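RNA-directed RNA polymerase (Infectious pancreatic necrosis virus, PDB 3ZED) probably acts as the viral RNA-dependent RNA polymerase, adding nucleotides to a growing RNA chain, and associates with the capsid protein VP3. Local coordinates at residues B[322-328]-B[451-457]; B[334-339]-B[422-427]; B[724-728]-B[761-765]; B[731-735]-B[768-772]. One frame throughout, in Å; residues are numbered along the deposited sequence.

In the fold
Interactions 1 and 2 lie in the palm region; interactions 3 and 4 belong to the C-terminal region. Helix 326-340 links the first two, entering interaction 1 at its N-terminal end and interaction 2 further along; their centres are about 20 Å apart. Interaction 1 is closest to a site: the Ser456 side chain is about 7 Å from that of Leu249 in the predicted GTP-binding segment. Interactions 3 and 4 are successive contacts of helices 724-732 and 757-771, with centres about 10 Å apart. One place where the palm and C-terminal regions meet is Trp726 of interaction 3, which packs on interaction 2, its CZ2 lying 3.2 Å from Thr424 O and its CZ3 3.3 Å from Arg425 NH1.

Interaction 1 of 4, residues B[322-328]-B[451-457]; sequences WSAPYPT and MVVDSSC
This is a buried tryptophan contact in the palm region. It joins two strand-and-helix junctions at a mixed sheet. Strand 320-323 runs antiparallel to strand 299-310; strand 456-459 runs parallel to strand 299-310. The segments do not pair; Trp322 and Cys457 have CA atoms 7.1 Å apart. After residues 322-323 the chain stays extended through Ala324 and Pro325 (-60/137, -54/138); Pro325 is the N-cap residue, and the helix starts at Tyr326. Segment 451-457 leaves a helix near Val452, turns through Asp454 with positive phi (57/40), and enters its strand at Ser456. Trp322 (chi1 t, chi2 95°) reaches across: its CZ3 lies 3.7 Å from Val452 CG1, its CH2 3.5 Å from Met451 O and its CZ2 3.5 Å from Ser455 OG, which bonds to Ser298 O. Thr328 CG2 packs on the same methyl, 3.9 Å from Val452 CG1; Thr328 OG1 bonds to Leu297 O. Ser456 lies close to the predicted GTP-binding segment. At the indole edge, Trp322 NE1 donates to Ser456 O at 2.9 Å.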
loop_
_atom_site.group_PDB
_atom_site.type_symbol
_atom_site.label_atom_id
_atom_site.label_comp_id
_atom_site.label_asym_id
_atom_site.label_seq_id
_atom_site.Cartn_x
_atom_site.Cartn_y
_atom_site.Cartn_z
ATOM N N TRP B 322 -8.802 6.180 -2.173
ATOM C CA TRP B 322 -9.897 5.578 -2.928
ATOM C C TRP B 322 -10.396 4.437 -2.048
ATOM O O TRP B 322 -9.752 3.385 -1.942
ATOM C CB TRP B 322 -9.389 5.117 -4.284
ATOM C CG TRP B 322 -10.455 4.743 -5.273
ATOM C CD1 TRP B 322 -10.991 5.544 -6.239
ATOM C CD2 TRP B 322 -11.015 3.432 -5.479
ATOM N NE1 TRP B 322 -11.860 4.819 -7.029
ATOM C CE2 TRP B 322 -11.901 3.523 -6.578
ATOM C CE3 TRP B 322 -10.853 2.184 -4.837
ATOM C CZ2 TRP B 322 -12.627 2.419 -7.049
ATOM C CZ3 TRP B 322 -11.565 1.094 -5.302
ATOM C CH2 TRP B 322 -12.447 1.215 -6.392
ATOM N N SER B 323 -11.473 4.702 -1.304
ATOM C CA SER B 323 -11.919 3.747 -0.321
ATOM C C SER B 323 -12.850 2.704 -0.957
ATOM O O SER B 323 -14.047 2.927 -1.150
ATOM C CB SER B 323 -12.542 4.468 0.868
ATOM O OG SER B 323 -12.704 3.564 1.945
ATOM N N ALA B 324 -12.250 1.549 -1.289
ATOM C CA ALA B 324 -12.888 0.406 -1.939
ATOM C C ALA B 324 -14.020 -0.163 -1.125
ATOM O O ALA B 324 -13.867 -0.352 0.091
ATOM C CB ALA B 324 -11.861 -0.706 -2.183
ATOM N N PRO B 325 -15.149 -0.487 -1.799
ATOM C CA PRO B 325 -16.245 -1.182 -1.106
ATOM C C PRO B 325 -15.730 -2.451 -0.426
ATOM O O PRO B 325 -14.913 -3.170 -0.999
ATOM C CB PRO B 325 -17.203 -1.519 -2.250
ATOM C CG PRO B 325 -16.932 -0.476 -3.274
ATOM C CD PRO B 325 -15.459 -0.319 -3.236
ATOM N N TYR B 326 -16.185 -2.702 0.808
ATOM C CA TYR B 326 -15.806 -3.865 1.611
ATOM C C TYR B 326 -15.859 -5.191 0.787
ATOM O O TYR B 326 -14.849 -5.897 0.809
ATOM C CB TYR B 326 -16.681 -3.948 2.887
ATOM C CG TYR B 326 -16.260 -4.941 3.957
ATOM C CD1 TYR B 326 -15.104 -5.709 3.817
ATOM C CD2 TYR B 326 -16.966 -5.045 5.151
ATOM C CE1 TYR B 326 -14.702 -6.599 4.811
ATOM C CE2 TYR B 326 -16.572 -5.932 6.152
ATOM C CZ TYR B 326 -15.445 -6.714 5.973
ATOM O OH TYR B 326 -15.092 -7.624 6.938
ATOM N N PRO B 327 -16.933 -5.536 0.027
ATOM C CA PRO B 327 -16.928 -6.823 -0.712
ATOM C C PRO B 327 -15.807 -6.925 -1.754
ATOM O O PRO B 327 -15.191 -7.983 -1.857
ATOM C CB PRO B 327 -18.313 -6.855 -1.375
ATOM C CG PRO B 327 -19.147 -5.950 -0.552
ATOM C CD PRO B 327 -18.229 -4.845 -0.146
ATOM N N THR B 328 -15.514 -5.819 -2.488
ATOM C CA THR B 328 -14.447 -5.767 -3.512
ATOM C C THR B 328 -13.077 -6.001 -2.853
ATOM O O THR B 328 -12.308 -6.825 -3.355
ATOM C CB THR B 328 -14.507 -4.444 -4.284
ATOM O OG1 THR B 328 -15.779 -4.378 -4.904
ATOM C CG2 THR B 328 -13.435 -4.330 -5.356
ATOM N N MET B 451 -12.352 -3.035 -11.829
ATOM C CA MET B 451 -13.154 -2.625 -10.690
ATOM C C MET B 451 -12.411 -1.581 -9.852
ATOM O O MET B 451 -13.051 -0.784 -9.177
ATOM C CB MET B 451 -13.537 -3.832 -9.843
ATOM C CG MET B 451 -14.677 -4.631 -10.456
ATOM S SD MET B 451 -14.888 -6.122 -9.492
ATOM C CE MET B 451 -16.083 -5.569 -8.311
ATOM N N VAL B 452 -11.069 -1.582 -9.892
ATOM C CA VAL B 452 -10.280 -0.672 -9.046
ATOM C C VAL B 452 -9.276 0.176 -9.875
ATOM O O VAL B 452 -8.644 1.068 -9.310
ATOM C CB VAL B 452 -9.585 -1.417 -7.866
ATOM C CG1 VAL B 452 -10.613 -2.070 -6.945
ATOM C CG2 VAL B 452 -8.565 -2.441 -8.347
ATOM N N VAL B 453 -9.168 -0.069 -11.205
ATOM C CA VAL B 453 -8.267 0.706 -12.083
ATOM C C VAL B 453 -9.079 1.316 -13.224
ATOM O O VAL B 453 -9.786 0.591 -13.943
ATOM C CB VAL B 453 -7.046 -0.084 -12.626
ATOM C CG1 VAL B 453 -6.053 0.864 -13.297
ATOM C CG2 VAL B 453 -6.369 -0.934 -11.536
ATOM N N ASP B 454 -8.961 2.673 -13.383
ATOM C CA ASP B 454 -9.643 3.506 -14.386
ATOM C C ASP B 454 -11.159 3.347 -14.294
ATOM O O ASP B 454 -11.838 3.286 -15.325
ATOM C CB ASP B 454 -9.157 3.187 -15.829
ATOM C CG ASP B 454 -7.759 3.652 -16.178
ATOM O OD1 ASP B 454 -7.260 4.596 -15.523
ATOM O OD2 ASP B 454 -7.169 3.091 -17.121
ATOM N N SER B 455 -11.686 3.278 -13.060
ATOM C CA SER B 455 -13.109 3.095 -12.808
ATOM C C SER B 455 -13.700 4.413 -12.276
ATOM O O SER B 455 -13.598 5.401 -13.000
ATOM C CB SER B 455 -13.365 1.889 -11.899
ATOM O OG SER B 455 -13.059 2.115 -10.538
ATOM N N SER B 456 -14.313 4.467 -11.069
ATOM C CA SER B 456 -14.920 5.728 -10.615
ATOM C C SER B 456 -14.849 5.923 -9.106
ATOM O O SER B 456 -14.474 5.000 -8.367
ATOM C CB SER B 456 -16.379 5.823 -11.075
ATOM O OG SER B 456 -17.240 4.877 -10.455
ATOM N N CYS B 457 -15.204 7.141 -8.653
ATOM C CA CYS B 457 -15.207 7.497 -7.235
ATOM C C CYS B 457 -16.426 8.389 -6.907
ATOM O O CYS B 457 -17.110 8.842 -7.811
ATOM C CB CYS B 457 -13.890 8.155 -6.822
ATOM S SG CYS B 457 -13.557 9.726 -7.659
#

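Interaction 2 of 4, residues B[334-339]-B[422-427]; sequences MVSTPV and LLTRGW
The Trp427 side chain reaches across to the backbone of helix 326-340. With chi1 m and chi2 104°, its ring comes up against segment 334-339. Trp427 NE1 donates to Val335 O at 2.8 Å, with an N-H...O angle of 160°. Pro338 CG sits at the ring edge, 3.6 Å from Trp427 CZ2. Val339, with chi1 t, brings its CG2 to 3.6 Å from Trp427 NE1. The two helices are roughly parallel, at 29°, with axes 10.9 Å apart. The nearest CA pairs are Ser336 with Leu422 at 7.3 Å and Val339 with Gly426 at 5.9 Å. Helices 326-340 and 412-426 pack side by side in the palm region, and helix 438-452 also touches Val335 and Leu423. Helix 326-340 is kinked here: Pro338 has no N-H to give, and Val339 N makes just a weak bond to Ser336 O (3.2 Å). Segment 422-427 contains a pi-type turn: Gly426 N and Trp427 N both bond to Leu422 O at 2.9 Å. Gly426 faces Val339, and a CB there would clash with Val339 CG2. Leu422 (m, t) places CD2 3.9 Å from Val339 CG1. Leu423 (chi1 -97°, chi2 p) bends its end inward, with CD1 3.8 Å from Val335 CG1, which is set by chi1 t. The Arg425 side chain leads away to salt bridges with Glu195 and Glu202, and its NH1 donates to Thr424 OG1 at 3.1 Å.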
loop_
_atom_site.group_PDB
_atom_site.type_symbol
_atom_site.label_atom_id
_atom_site.label_comp_id
_atom_site.label_asym_id
_atom_site.label_seq_id
_atom_site.Cartn_x
_atom_site.Cartn_y
_atom_site.Cartn_z
ATOM N N MET B 334 -8.338 -11.925 -1.008
ATOM C CA MET B 334 -8.315 -13.392 -1.042
ATOM C C MET B 334 -7.279 -13.908 -2.085
ATOM O O MET B 334 -6.765 -15.006 -1.936
ATOM C CB MET B 334 -9.712 -13.944 -1.350
ATOM C CG MET B 334 -10.607 -13.997 -0.145
ATOM S SD MET B 334 -12.334 -14.379 -0.546
ATOM C CE MET B 334 -12.203 -16.095 -1.024
ATOM N N VAL B 335 -6.954 -13.105 -3.107
ATOM C CA VAL B 335 -5.981 -13.485 -4.147
ATOM C C VAL B 335 -4.544 -13.109 -3.691
ATOM O O VAL B 335 -3.626 -13.915 -3.807
ATOM C CB VAL B 335 -6.333 -12.843 -5.536
ATOM C CG1 VAL B 335 -5.325 -13.239 -6.622
ATOM C CG2 VAL B 335 -7.766 -13.188 -5.963
ATOM N N SER B 336 -4.359 -11.887 -3.189
ATOM C CA SER B 336 -3.030 -11.378 -2.838
ATOM C C SER B 336 -2.476 -11.812 -1.478
ATOM O O SER B 336 -1.331 -12.257 -1.432
ATOM C CB SER B 336 -3.002 -9.857 -2.912
ATOM O OG SER B 336 -4.028 -9.284 -2.121
ATOM N N THR B 337 -3.246 -11.659 -0.383
ATOM C CA THR B 337 -2.743 -11.865 0.975
ATOM C C THR B 337 -2.268 -13.309 1.256
ATOM O O THR B 337 -1.199 -13.395 1.855
ATOM C CB THR B 337 -3.692 -11.316 2.051
ATOM O OG1 THR B 337 -4.916 -12.018 2.032
ATOM C CG2 THR B 337 -3.977 -9.818 1.879
ATOM N N PRO B 338 -2.900 -14.432 0.797
ATOM C CA PRO B 338 -2.317 -15.764 1.097
ATOM C C PRO B 338 -0.942 -15.962 0.437
ATOM O O PRO B 338 -0.115 -16.692 0.977
ATOM C CB PRO B 338 -3.366 -16.751 0.543
ATOM C CG PRO B 338 -4.627 -15.968 0.471
ATOM C CD PRO B 338 -4.178 -14.584 0.067
ATOM N N VAL B 339 -0.681 -15.266 -0.695
ATOM C CA VAL B 339 0.611 -15.315 -1.394
ATOM C C VAL B 339 1.638 -14.433 -0.660
ATOM O O VAL B 339 2.750 -14.889 -0.370
ATOM C CB VAL B 339 0.485 -14.901 -2.887
ATOM C CG1 VAL B 339 1.859 -14.718 -3.541
ATOM C CG2 VAL B 339 -0.367 -15.896 -3.676
ATOM N N LEU B 422 0.561 -13.651 -9.957
ATOM C CA LEU B 422 0.066 -14.278 -8.729
ATOM C C LEU B 422 -0.583 -15.645 -8.995
ATOM O O LEU B 422 -0.361 -16.577 -8.232
ATOM C CB LEU B 422 -0.945 -13.361 -8.020
ATOM C CG LEU B 422 -0.419 -12.015 -7.432
ATOM C CD1 LEU B 422 -1.556 -11.208 -6.871
ATOM C CD2 LEU B 422 0.594 -12.237 -6.309
ATOM N N LEU B 423 -1.379 -15.769 -10.075
ATOM C CA LEU B 423 -2.080 -17.020 -10.381
ATOM C C LEU B 423 -1.171 -18.087 -10.978
ATOM O O LEU B 423 -1.448 -19.257 -10.775
ATOM C CB LEU B 423 -3.292 -16.789 -11.299
ATOM C CG LEU B 423 -4.653 -16.676 -10.589
ATOM C CD1 LEU B 423 -4.725 -15.416 -9.702
ATOM C CD2 LEU B 423 -5.793 -16.665 -11.600
ATOM N N THR B 424 -0.078 -17.700 -11.665
ATOM C CA THR B 424 0.840 -18.677 -12.256
ATOM C C THR B 424 1.950 -19.069 -11.253
ATOM O O THR B 424 2.261 -20.239 -11.141
ATOM C CB THR B 424 1.436 -18.171 -13.603
ATOM O OG1 THR B 424 2.120 -16.932 -13.411
ATOM C CG2 THR B 424 0.385 -17.991 -14.689
ATOM N N ARG B 425 2.537 -18.104 -10.533
ATOM C CA ARG B 425 3.649 -18.376 -9.622
ATOM C C ARG B 425 3.212 -18.617 -8.167
ATOM O O ARG B 425 3.960 -19.246 -7.422
ATOM C CB ARG B 425 4.693 -17.228 -9.678
ATOM C CG ARG B 425 5.731 -17.338 -10.809
ATOM C CD ARG B 425 5.135 -17.175 -12.200
ATOM N NE ARG B 425 6.177 -17.210 -13.224
ATOM C CZ ARG B 425 5.966 -17.175 -14.533
ATOM N NH1 ARG B 425 4.731 -17.086 -15.014
ATOM N NH2 ARG B 425 6.988 -17.225 -15.374
ATOM N N GLY B 426 2.043 -18.118 -7.778
ATOM C CA GLY B 426 1.546 -18.272 -6.415
ATOM C C GLY B 426 0.533 -19.394 -6.298
ATOM O O GLY B 426 0.818 -20.446 -5.716
ATOM N N TRP B 427 -0.646 -19.183 -6.907
ATOM C CA TRP B 427 -1.804 -20.080 -6.912
ATOM C C TRP B 427 -1.593 -21.271 -7.846
ATOM O O TRP B 427 -2.402 -21.530 -8.751
ATOM C CB TRP B 427 -3.054 -19.268 -7.287
ATOM C CG TRP B 427 -3.412 -18.288 -6.204
ATOM C CD1 TRP B 427 -3.198 -16.943 -6.209
ATOM C CD2 TRP B 427 -3.950 -18.605 -4.913
ATOM N NE1 TRP B 427 -3.615 -16.394 -5.023
ATOM C CE2 TRP B 427 -4.075 -17.391 -4.204
ATOM C CE3 TRP B 427 -4.352 -19.806 -4.289
ATOM C CZ2 TRP B 427 -4.588 -17.336 -2.902
ATOM C CZ3 TRP B 427 -4.836 -19.753 -2.991
ATOM C CH2 TRP B 427 -4.971 -18.530 -2.317
#

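Interaction 3 of 4, residues B[724-728]-B[761-765]; sequences AVWRL and TEELA
Arg727 and Glu762 form a salt bridge on one flank of a close, same-direction pair of helices, 724-732 and 757-771, in the C-terminal region. Arg727 NH2 donates to Glu762 OE2 at 2.6 Å, with an N-H...O angle of 156°. Arg727 uses chi1 -97°, then t and m; Glu762 uses t and p, which turns its carboxylate toward the other helix. NH2 of Arg727 has a second acceptor, Lys722 O, and its NE makes a weak bond to Pro721 O. Thr761 OG1 does not serve the interface: it bonds to Trp757 O, one turn back in its own helix. With chi1 m, the CG2 of Thr761 faces the other helix, 3.6 Å from Leu728 CD1. Ala765 O receives a weak bond from Gln731 NE2. The backbones are regular helix, with Leu728 N bonded to Ala724 O at 2.9 Å and Ala765 N to Thr761 O at 2.8 Å. The segment axes approach to 8.9 Å and cross at 35°. The CA atoms of Ala724 and Glu762 are 5.1 Å apart, and the CA atoms of Leu728 and Ala765 5.9 Å. Small side chains permit this spacing: Ala724 CB lies 3.7 Å from Glu762 CA and 4.2 Å from Ala765 CB. The chemistry is thus divided: a seam of alanine, leucine and the threonine methyl joins the helices, and an ion pair borders it where the side chains are partly exposed.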
loop_
_atom_site.group_PDB
_atom_site.type_symbol
_atom_site.label_atom_id
_atom_site.label_comp_id
_atom_site.label_asym_id
_atom_site.label_seq_id
_atom_site.Cartn_x
_atom_site.Cartn_y
_atom_site.Cartn_z
ATOM N N ALA B 724 0.762 -25.147 -20.317
ATOM C CA ALA B 724 -0.521 -24.994 -21.004
ATOM C C ALA B 724 -1.543 -24.287 -20.111
ATOM O O ALA B 724 -2.322 -23.478 -20.616
ATOM C CB ALA B 724 -1.048 -26.343 -21.453
ATOM N N VAL B 725 -1.492 -24.531 -18.779
ATOM C CA VAL B 725 -2.358 -23.888 -17.783
ATOM C C VAL B 725 -2.105 -22.364 -17.819
ATOM O O VAL B 725 -3.056 -21.574 -17.840
ATOM C CB VAL B 725 -2.144 -24.482 -16.349
ATOM C CG1 VAL B 725 -2.924 -23.696 -15.291
ATOM C CG2 VAL B 725 -2.497 -25.971 -16.293
ATOM N N TRP B 726 -0.819 -21.975 -17.856
ATOM C CA TRP B 726 -0.379 -20.583 -17.892
ATOM C C TRP B 726 -0.736 -19.956 -19.234
ATOM O O TRP B 726 -1.173 -18.812 -19.261
ATOM C CB TRP B 726 1.131 -20.490 -17.615
ATOM C CG TRP B 726 1.577 -20.934 -16.236
ATOM C CD1 TRP B 726 0.820 -21.535 -15.270
ATOM C CD2 TRP B 726 2.902 -20.827 -15.696
ATOM N NE1 TRP B 726 1.585 -21.784 -14.151
ATOM C CE2 TRP B 726 2.873 -21.377 -14.391
ATOM C CE3 TRP B 726 4.114 -20.298 -16.181
ATOM C CZ2 TRP B 726 4.004 -21.407 -13.562
ATOM C CZ3 TRP B 726 5.242 -20.358 -15.372
ATOM C CH2 TRP B 726 5.175 -20.886 -14.069
ATOM N N ARG B 727 -0.616 -20.728 -20.338
ATOM C CA ARG B 727 -0.982 -20.292 -21.685
ATOM C C ARG B 727 -2.473 -19.968 -21.758
ATOM O O ARG B 727 -2.836 -18.963 -22.355
ATOM C CB ARG B 727 -0.606 -21.346 -22.721
ATOM C CG ARG B 727 0.724 -21.042 -23.373
ATOM C CD ARG B 727 0.938 -21.873 -24.615
ATOM N NE ARG B 727 1.611 -23.119 -24.254
ATOM C CZ ARG B 727 1.229 -24.341 -24.614
ATOM N NH1 ARG B 727 0.150 -24.512 -25.372
ATOM N NH2 ARG B 727 1.915 -25.400 -24.209
ATOM N N LEU B 728 -3.321 -20.776 -21.085
ATOM C CA LEU B 728 -4.766 -20.545 -21.009
ATOM C C LEU B 728 -5.066 -19.233 -20.287
ATOM O O LEU B 728 -5.953 -18.496 -20.715
ATOM C CB LEU B 728 -5.475 -21.710 -20.293
ATOM C CG LEU B 728 -5.674 -23.020 -21.077
ATOM C CD1 LEU B 728 -6.375 -24.042 -20.225
ATOM C CD2 LEU B 728 -6.497 -22.800 -22.343
ATOM N N THR B 761 -5.264 -30.356 -20.988
ATOM C CA THR B 761 -5.116 -28.889 -20.945
ATOM C C THR B 761 -4.239 -28.427 -22.148
ATOM O O THR B 761 -4.548 -27.413 -22.781
ATOM C CB THR B 761 -4.571 -28.463 -19.583
ATOM O OG1 THR B 761 -5.512 -28.907 -18.596
ATOM C CG2 THR B 761 -4.345 -26.949 -19.472
ATOM N N GLU B 762 -3.194 -29.222 -22.474
ATOM C CA GLU B 762 -2.266 -29.044 -23.591
ATOM C C GLU B 762 -3.026 -29.023 -24.927
ATOM O O GLU B 762 -2.809 -28.119 -25.729
ATOM C CB GLU B 762 -1.224 -30.178 -23.575
ATOM C CG GLU B 762 -0.012 -29.957 -24.456
ATOM C CD GLU B 762 0.931 -28.909 -23.913
ATOM O OE1 GLU B 762 1.744 -29.239 -23.020
ATOM O OE2 GLU B 762 0.818 -27.742 -24.347
ATOM N N GLU B 763 -3.937 -29.988 -25.133
ATOM C CA GLU B 763 -4.741 -30.104 -26.341
ATOM C C GLU B 763 -5.792 -28.982 -26.411
ATOM O O GLU B 763 -6.032 -28.433 -27.495
ATOM C CB GLU B 763 -5.401 -31.490 -26.423
ATOM C CG GLU B 763 -4.421 -32.623 -26.708
ATOM C CD GLU B 763 -4.972 -34.034 -26.584
ATOM O OE1 GLU B 763 -6.206 -34.184 -26.419
ATOM O OE2 GLU B 763 -4.169 -34.994 -26.649
ATOM N N LEU B 764 -6.375 -28.609 -25.250
ATOM C CA LEU B 764 -7.403 -27.570 -25.171
ATOM C C LEU B 764 -6.806 -26.178 -25.425
ATOM O O LEU B 764 -7.458 -25.366 -26.081
ATOM C CB LEU B 764 -8.164 -27.622 -23.837
ATOM C CG LEU B 764 -9.183 -28.774 -23.694
ATOM C CD1 LEU B 764 -9.467 -29.077 -22.241
ATOM C CD2 LEU B 764 -10.486 -28.474 -24.414
ATOM N N ALA B 765 -5.566 -25.920 -24.946
ATOM C CA ALA B 765 -4.839 -24.672 -25.175
ATOM C C ALA B 765 -4.533 -24.505 -26.673
ATOM O O ALA B 765 -4.829 -23.450 -27.240
ATOM C CB ALA B 765 -3.552 -24.649 -24.359
#

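Interaction 4 of 4, residues B[731-735]-B[768-772]; sequences QRTKL and QQLLM
Three glutamines carry the polar part of this contact. Gln768 NE2 donates to Gln731 OE1 at 2.8 Å. Gln731 NE2 donates in turn to Gln769 OE1 at 3.0 Å, a weak bond, and makes another weak bond to Ala765 O. Gln731 (m, t, chi3 12°) therefore uses both ends of its amide. Gln768 is extended (t, t), whereas Gln769 (t, p) bends its end back toward Gln731. Lys734 points its CB across, but its NZ forms a salt bridge with Asp730. Met772 (m, t, p) brings its SD to 3.6 Å from Gln731 CG and its CE to 3.7 Å from Lys734 CB. Leu735 (m, t) sets CD2 3.8 Å from Met772 CG and 4.2 Å from Leu771 CD1. The CA atoms of Gln731 and Gln769 are 7.7 Å apart, and the CA atoms of Leu735 and Met772 7.6 Å. Lys734 N and Leu735 N both bond to Gln731 O, at 2.9 and 3.1 Å, as the chain turns toward the extended Leu735 (-86/144). The contact lies toward the C-terminal ends of helices 724-732 and 757-771. Helix 740-752 touches Leu735 and Gln768, so these three helices form a small cluster in the C-terminal region of VP1.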
loop_
_atom_site.group_PDB
_atom_site.type_symbol
_atom_site.label_atom_id
_atom_site.label_comp_id
_atom_site.label_asym_id
_atom_site.label_seq_id
_atom_site.Cartn_x
_atom_site.Cartn_y
_atom_site.Cartn_z
ATOM N N GLN B 731 -4.130 -16.386 -22.609
ATOM C CA GLN B 731 -5.151 -16.316 -23.671
ATOM C C GLN B 731 -6.409 -15.597 -23.148
ATOM O O GLN B 731 -7.006 -14.779 -23.871
ATOM C CB GLN B 731 -5.497 -17.724 -24.185
ATOM C CG GLN B 731 -4.383 -18.377 -25.003
ATOM C CD GLN B 731 -4.623 -19.847 -25.307
ATOM O OE1 GLN B 731 -5.713 -20.387 -25.118
ATOM N NE2 GLN B 731 -3.605 -20.537 -25.799
ATOM N N ARG B 732 -6.748 -15.864 -21.853
ATOM C CA ARG B 732 -7.864 -15.292 -21.096
ATOM C C ARG B 732 -7.817 -13.735 -21.082
ATOM O O ARG B 732 -8.870 -13.094 -21.058
ATOM C CB ARG B 732 -7.834 -15.858 -19.657
ATOM C CG ARG B 732 -9.007 -15.474 -18.772
ATOM C CD ARG B 732 -9.002 -16.226 -17.446
ATOM N NE ARG B 732 -9.506 -17.600 -17.560
ATOM C CZ ARG B 732 -10.793 -17.934 -17.584
ATOM N NH1 ARG B 732 -11.733 -16.991 -17.584
ATOM N NH2 ARG B 732 -11.150 -19.208 -17.632
ATOM N N THR B 733 -6.610 -13.143 -21.159
ATOM C CA THR B 733 -6.421 -11.681 -21.165
ATOM C C THR B 733 -6.708 -11.071 -22.533
ATOM O O THR B 733 -6.874 -9.857 -22.617
ATOM C CB THR B 733 -4.998 -11.276 -20.685
ATOM O OG1 THR B 733 -4.027 -11.590 -21.686
ATOM C CG2 THR B 733 -4.619 -11.900 -19.349
ATOM N N LYS B 734 -6.782 -11.903 -23.583
ATOM C CA LYS B 734 -6.975 -11.484 -24.972
ATOM C C LYS B 734 -8.371 -11.797 -25.527
ATOM O O LYS B 734 -8.813 -11.101 -26.439
ATOM C CB LYS B 734 -5.918 -12.152 -25.873
ATOM C CG LYS B 734 -4.480 -11.712 -25.567
ATOM C CD LYS B 734 -3.497 -12.838 -25.838
ATOM C CE LYS B 734 -2.071 -12.417 -25.633
ATOM N NZ LYS B 734 -1.140 -13.550 -25.865
ATOM N N LEU B 735 -9.062 -12.824 -25.016
ATOM C CA LEU B 735 -10.376 -13.222 -25.548
ATOM C C LEU B 735 -11.550 -12.448 -24.932
ATOM O O LEU B 735 -11.541 -12.167 -23.736
ATOM C CB LEU B 735 -10.586 -14.717 -25.335
ATOM C CG LEU B 735 -9.766 -15.654 -26.224
ATOM C CD1 LEU B 735 -9.512 -16.981 -25.518
ATOM C CD2 LEU B 735 -10.463 -15.894 -27.562
ATOM N N GLN B 768 -7.701 -23.720 -28.446
ATOM C CA GLN B 768 -8.065 -22.335 -28.161
ATOM C C GLN B 768 -7.157 -21.343 -28.919
ATOM O O GLN B 768 -7.643 -20.307 -29.363
ATOM C CB GLN B 768 -8.036 -22.069 -26.653
ATOM C CG GLN B 768 -8.892 -20.875 -26.242
ATOM C CD GLN B 768 -9.158 -20.842 -24.762
ATOM O OE1 GLN B 768 -10.160 -21.381 -24.275
ATOM N NE2 GLN B 768 -8.271 -20.209 -24.016
ATOM N N GLN B 769 -5.868 -21.676 -29.102
ATOM C CA GLN B 769 -4.913 -20.849 -29.847
ATOM C C GLN B 769 -5.354 -20.713 -31.311
ATOM O O GLN B 769 -5.213 -19.629 -31.885
ATOM C CB GLN B 769 -3.500 -21.448 -29.761
ATOM C CG GLN B 769 -2.374 -20.476 -30.100
ATOM C CD GLN B 769 -2.141 -19.458 -29.009
ATOM O OE1 GLN B 769 -1.581 -19.758 -27.942
ATOM N NE2 GLN B 769 -2.559 -18.224 -29.258
ATOM N N LEU B 770 -5.917 -21.802 -31.892
ATOM C CA LEU B 770 -6.409 -21.837 -33.270
ATOM C C LEU B 770 -7.626 -20.940 -33.470
ATOM O O LEU B 770 -7.651 -20.196 -34.449
ATOM C CB LEU B 770 -6.764 -23.265 -33.728
ATOM C CG LEU B 770 -5.630 -24.276 -33.882
ATOM C CD1 LEU B 770 -6.190 -25.658 -34.098
ATOM C CD2 LEU B 770 -4.702 -23.912 -35.033
ATOM N N LEU B 771 -8.633 -20.998 -32.562
ATOM C CA LEU B 771 -9.845 -20.171 -32.685
ATOM C C LEU B 771 -9.546 -18.672 -32.467
ATOM O O LEU B 771 -10.368 -17.834 -32.845
ATOM C CB LEU B 771 -11.013 -20.638 -31.782
ATOM C CG LEU B 771 -10.774 -20.854 -30.288
ATOM C CD1 LEU B 771 -11.131 -19.609 -29.479
ATOM C CD2 LEU B 771 -11.582 -22.053 -29.790
ATOM N N MET B 772 -8.346 -18.339 -31.935
ATOM C CA MET B 772 -7.903 -16.963 -31.703
ATOM C C MET B 772 -7.461 -16.263 -33.010
ATOM O O MET B 772 -7.193 -15.065 -32.982
ATOM C CB MET B 772 -6.794 -16.923 -30.653
ATOM C CG MET B 772 -7.324 -17.107 -29.239
ATOM S SD MET B 772 -6.062 -17.040 -27.949
ATOM C CE MET B 772 -5.894 -15.317 -27.773
#